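Local coordinates for pseudoazurin (Blue copper protein) (Sinorhizobium meliloti, PDB 3TU6) that binds one copper ion per molecule in a cupredoxin beta barrel and probably serves as an electron carrier in the periplasm, at residues P22-A27 and F120-S125; V33-K38 and E56-K61. All coordinates share one frame; numbering follows the deposited sequence.

Contact 1. Residues P22-A27 and F120-S125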
# COMPACT_ATOMS: atom_id res chain seq x y z
N PRO A 22 0.23 -3.84 -8.33
CA PRO A 22 0.03 -2.41 -8.57
C PRO A 22 0.29 -1.57 -7.32
O PRO A 22 0.14 -2.06 -6.20
CB PRO A 22 -1.43 -2.32 -8.99
CG PRO A 22 -2.07 -3.46 -8.32
CD PRO A 22 -1.06 -4.56 -8.31
N ALA A 23 0.67 -0.31 -7.52
CA ALA A 23 0.92 0.61 -6.41
C ALA A 23 -0.38 1.02 -5.71
O ALA A 23 -0.38 1.31 -4.52
CB ALA A 23 1.66 1.85 -6.91
N VAL A 24 -1.48 1.04 -6.47
CA VAL A 24 -2.78 1.46 -5.96
C VAL A 24 -3.86 0.45 -6.31
O VAL A 24 -4.26 0.35 -7.47
CB VAL A 24 -3.17 2.85 -6.53
CG1 VAL A 24 -4.54 3.28 -6.00
CG2 VAL A 24 -2.12 3.88 -6.19
N ILE A 25 -4.32 -0.30 -5.31
CA ILE A 25 -5.46 -1.22 -5.46
C ILE A 25 -6.75 -0.47 -5.17
O ILE A 25 -6.85 0.25 -4.17
CB ILE A 25 -5.36 -2.41 -4.48
CG1 ILE A 25 -4.24 -3.37 -4.90
CG2 ILE A 25 -6.68 -3.17 -4.40
CD1 ILE A 25 -4.56 -4.19 -6.14
N ARG A 26 -7.75 -0.63 -6.05
CA ARG A 26 -9.07 -0.05 -5.83
C ARG A 26 -10.06 -1.16 -5.49
O ARG A 26 -10.51 -1.90 -6.37
CB ARG A 26 -9.53 0.73 -7.07
CG ARG A 26 -8.58 1.84 -7.52
CD ARG A 26 -8.31 2.86 -6.42
NE ARG A 26 -9.52 3.56 -5.98
CZ ARG A 26 -9.91 4.76 -6.39
NH1 ARG A 26 -11.03 5.29 -5.90
NH2 ARG A 26 -9.20 5.46 -7.27
N ALA A 27 -10.39 -1.27 -4.21
CA ALA A 27 -11.25 -2.33 -3.70
C ALA A 27 -12.53 -1.76 -3.10
O ALA A 27 -12.68 -0.55 -2.97
CB ALA A 27 -10.51 -3.15 -2.66
N PHE A 120 -0.96 9.66 -4.46
CA PHE A 120 -2.08 10.57 -4.22
C PHE A 120 -2.59 11.25 -5.50
O PHE A 120 -3.78 11.49 -5.64
CB PHE A 120 -1.71 11.63 -3.17
CG PHE A 120 -1.44 11.06 -1.80
CD1 PHE A 120 -2.37 10.23 -1.18
CD2 PHE A 120 -0.27 11.38 -1.13
CE1 PHE A 120 -2.12 9.71 0.08
CE2 PHE A 120 -0.02 10.86 0.14
CZ PHE A 120 -0.95 10.03 0.74
N ALA A 121 -1.68 11.55 -6.42
CA ALA A 121 -2.06 12.08 -7.73
C ALA A 121 -2.83 11.03 -8.54
O ALA A 121 -3.78 11.35 -9.25
CB ALA A 121 -0.84 12.55 -8.50
N GLU A 122 -2.41 9.77 -8.42
CA GLU A 122 -3.05 8.66 -9.12
C GLU A 122 -4.48 8.44 -8.63
O GLU A 122 -5.39 8.21 -9.43
CB GLU A 122 -2.23 7.37 -8.95
CG GLU A 122 -2.66 6.21 -9.85
CD GLU A 122 -1.77 4.98 -9.71
OE1 GLU A 122 -2.30 3.85 -9.80
OE2 GLU A 122 -0.54 5.13 -9.52
N ILE A 123 -4.68 8.51 -7.31
CA ILE A 123 -6.00 8.34 -6.71
C ILE A 123 -6.93 9.50 -7.03
O ILE A 123 -8.09 9.30 -7.40
CB ILE A 123 -5.90 8.20 -5.17
CG1 ILE A 123 -5.18 6.90 -4.79
CG2 ILE A 123 -7.29 8.20 -4.54
CD1 ILE A 123 -4.79 6.83 -3.33
N GLU A 124 -6.42 10.72 -6.90
CA GLU A 124 -7.24 11.92 -7.08
C GLU A 124 -7.57 12.20 -8.55
O GLU A 124 -8.74 12.35 -8.90
CB GLU A 124 -6.54 13.14 -6.47
CG GLU A 124 -6.44 13.11 -4.95
CD GLU A 124 -5.58 14.23 -4.40
OE1 GLU A 124 -5.90 15.41 -4.65
OE2 GLU A 124 -4.59 13.92 -3.71
N SER A 125 -6.54 12.26 -9.39
CA SER A 125 -6.70 12.71 -10.78
C SER A 125 -6.45 11.63 -11.84
O SER A 125 -6.66 11.88 -13.03
CB SER A 125 -5.78 13.90 -11.05
OG SER A 125 -4.42 13.54 -10.92
O HOH W 1 -1.25 1.31 -9.41

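Contact 2. Residues V33-K38 and E56-K61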
# COMPACT_ATOMS: atom_id res chain seq x y z
N VAL A 33 -6.85 -8.34 -0.02
CA VAL A 33 -5.65 -8.16 -0.83
C VAL A 33 -4.56 -9.09 -0.31
O VAL A 33 -4.21 -9.04 0.88
CB VAL A 33 -5.16 -6.70 -0.80
CG1 VAL A 33 -3.76 -6.59 -1.42
CG2 VAL A 33 -6.13 -5.80 -1.53
N THR A 34 -4.02 -9.92 -1.19
CA THR A 34 -2.95 -10.85 -0.85
C THR A 34 -1.64 -10.36 -1.45
O THR A 34 -1.57 -10.05 -2.64
CB THR A 34 -3.24 -12.27 -1.38
OG1 THR A 34 -4.49 -12.73 -0.83
CG2 THR A 34 -2.13 -13.23 -0.99
N PHE A 35 -0.60 -10.30 -0.63
CA PHE A 35 0.72 -9.87 -1.08
C PHE A 35 1.53 -11.07 -1.54
O PHE A 35 1.56 -12.09 -0.87
CB PHE A 35 1.43 -9.08 0.02
CG PHE A 35 0.82 -7.74 0.26
CD1 PHE A 35 1.25 -6.64 -0.46
CD2 PHE A 35 -0.22 -7.58 1.17
CE1 PHE A 35 0.68 -5.40 -0.26
CE2 PHE A 35 -0.80 -6.33 1.38
CZ PHE A 35 -0.35 -5.24 0.66
N VAL A 36 2.17 -10.94 -2.70
CA VAL A 36 2.89 -12.04 -3.33
C VAL A 36 4.39 -11.75 -3.32
O VAL A 36 4.83 -10.69 -3.76
CB VAL A 36 2.42 -12.24 -4.79
CG1 VAL A 36 3.05 -13.49 -5.39
CG2 VAL A 36 0.90 -12.32 -4.85
N ALA A 37 5.17 -12.71 -2.82
CA ALA A 37 6.62 -12.58 -2.76
C ALA A 37 7.25 -13.09 -4.05
O ALA A 37 7.95 -14.11 -4.04
CB ALA A 37 7.16 -13.34 -1.55
N LYS A 38 7.01 -12.38 -5.15
CA LYS A 38 7.57 -12.77 -6.45
C LYS A 38 9.09 -12.64 -6.42
O LYS A 38 9.80 -13.51 -6.93
CB LYS A 38 6.97 -11.93 -7.57
CG LYS A 38 7.33 -12.42 -8.97
CD LYS A 38 6.36 -11.92 -10.02
CE LYS A 38 6.69 -12.48 -11.39
NZ LYS A 38 5.67 -12.10 -12.41
N GLU A 56 -8.50 -2.59 11.07
CA GLU A 56 -7.54 -3.62 11.47
C GLU A 56 -6.21 -3.38 10.76
O GLU A 56 -6.18 -3.13 9.55
CB GLU A 56 -8.06 -5.02 11.13
CG GLU A 56 -9.25 -5.46 11.97
CD GLU A 56 -9.57 -6.94 11.80
OE1 GLU A 56 -10.15 -7.53 12.74
OE2 GLU A 56 -9.25 -7.51 10.74
N THR A 57 -5.12 -3.44 11.52
CA THR A 57 -3.78 -3.22 10.98
C THR A 57 -3.12 -4.55 10.64
O THR A 57 -3.64 -5.62 10.97
CB THR A 57 -2.88 -2.48 11.99
OG1 THR A 57 -2.59 -3.34 13.10
CG2 THR A 57 -3.57 -1.22 12.50
N TRP A 58 -1.97 -4.48 9.97
CA TRP A 58 -1.18 -5.67 9.68
C TRP A 58 0.31 -5.37 9.64
O TRP A 58 0.73 -4.24 9.35
CB TRP A 58 -1.64 -6.32 8.36
CG TRP A 58 -1.24 -5.58 7.12
CD1 TRP A 58 -0.09 -5.75 6.40
CD2 TRP A 58 -2.00 -4.57 6.43
NE1 TRP A 58 -0.09 -4.90 5.31
CE2 TRP A 58 -1.25 -4.17 5.31
CE3 TRP A 58 -3.24 -3.97 6.66
CZ2 TRP A 58 -1.69 -3.19 4.42
CZ3 TRP A 58 -3.69 -3.00 5.78
CH2 TRP A 58 -2.91 -2.62 4.67
N LYS A 59 1.11 -6.39 9.94
CA LYS A 59 2.56 -6.29 9.94
C LYS A 59 3.15 -7.62 9.48
O LYS A 59 3.48 -8.48 10.30
CB LYS A 59 3.06 -5.90 11.34
CG LYS A 59 4.55 -5.62 11.42
CD LYS A 59 4.98 -5.25 12.84
CE LYS A 59 4.56 -3.84 13.22
NZ LYS A 59 4.99 -3.48 14.60
N GLY A 60 3.26 -7.78 8.17
CA GLY A 60 3.75 -9.02 7.58
C GLY A 60 5.24 -9.22 7.79
O GLY A 60 6.00 -8.25 7.84
N LYS A 61 5.65 -10.48 7.92
CA LYS A 61 7.07 -10.82 8.02
C LYS A 61 7.70 -10.79 6.63
O LYS A 61 6.99 -10.71 5.62
CB LYS A 61 7.25 -12.20 8.65
CG LYS A 61 6.67 -12.35 10.06
CD LYS A 61 7.44 -11.53 11.08
CE LYS A 61 6.90 -11.75 12.49
NZ LYS A 61 5.50 -11.26 12.65

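Contact 1. Residues P22-A27 and F120-S125
V24 and I123 supply the apolar part of this contact, where the last turns of the C-terminal helix lie against the outward side of strand 24-27, on the V24 side chain. Their branches meet obliquely, V24 CG1 standing 3.9 Å from I123 CG1; valine, branched at CB, suits the strand, while isoleucine has a long CG1 branch that reaches across from the helix. R26 is the flank: its chain, bent at chi2 and chi3, brings the guanidinium beside I123, whose CG2 lies over one face, with R26 NH2 4.3 Å from I123 CG2.

The polar part belongs to E122. Its chain runs straight out, with chi1 at -169° turning CG away from its own N, and brings the carboxylate up against V24, E122 OE1 lying 3.5 Å from V24 CB. A water then joins the two segments: it accepts from V24 N at 3.0 Å and donates to E122 OE1 at 2.8 Å. Replaced by an alanine, E122 would lose its carboxylate, which would probably leave the water without its acceptor and open a gap beside V24 CB.

No direct hydrogen bond crosses between the segments, and a modest 206 Å² is buried; helix and strand are thus joined at the surface by a small aliphatic patch and one water bridge.

Contact 2. Residues V33-K38 and E56-K61
F35 leaves its strand with CG anti to the carbonyl carbon (chi1 -71°), while W58 uses the less common rotamer in which CG sits between the backbone N and the carbonyl carbon (chi1 73°); these torsions send the two aromatic side chains toward each other from strand 33-36 and the extended 56-61 segment. F35 CE2 is 4.2 Å from W58 NE1 and 4.5 Å from W58 CZ2. The ring planes are inclined at 34°, and the centroid of the F35 ring lies 6.0 Å from that of the five-membered ring of W58. Only 60 Å² is buried between the segments. Large rings suit both places because the backbones lie so far apart, the nearest CA atoms, of F35 and G60, being 9.2 Å from each other.

The indole nitrogen is not spent on F35. W58 NE1 is hydrogen-bonded to S44 OG, which satisfies a polar group in a buried setting and helps fix the indole's rotation. V33 CG1 lies 4.0 Å above one face of the F35 ring, offset toward its rim, and the same ring meets that of Y78 edge-to-face.

Both aromatic side chains are buried in the barrel core, and that of F35 is about 10 Å from the copper ion. V6 of strand 3-9 lies beside F35, and V68 of strand 67-69 and L46 of strand 45-46 lie beside W58.

In the fold
From the N terminus, strand 3-9 leads into strand 19-27, which holds the first half of contact 1, and then into strand 32-36, which holds the first half of contact 2. Contact 2 closes first, when the chain returns at 56-61 between strands 45-46 and 67-69. Contact 1 closes only at the C-terminal helix 112-125, so contact 2 lies wholly within its span and the two do not cross. Their centres are about 18 Å apart, on opposite sides of the chain's centre: one fastens the helix outside the barrel, the other joins strand and loop inside it. The two strands that carry them pack together where I25 CG2 comes 3.9 Å from V33 CG2.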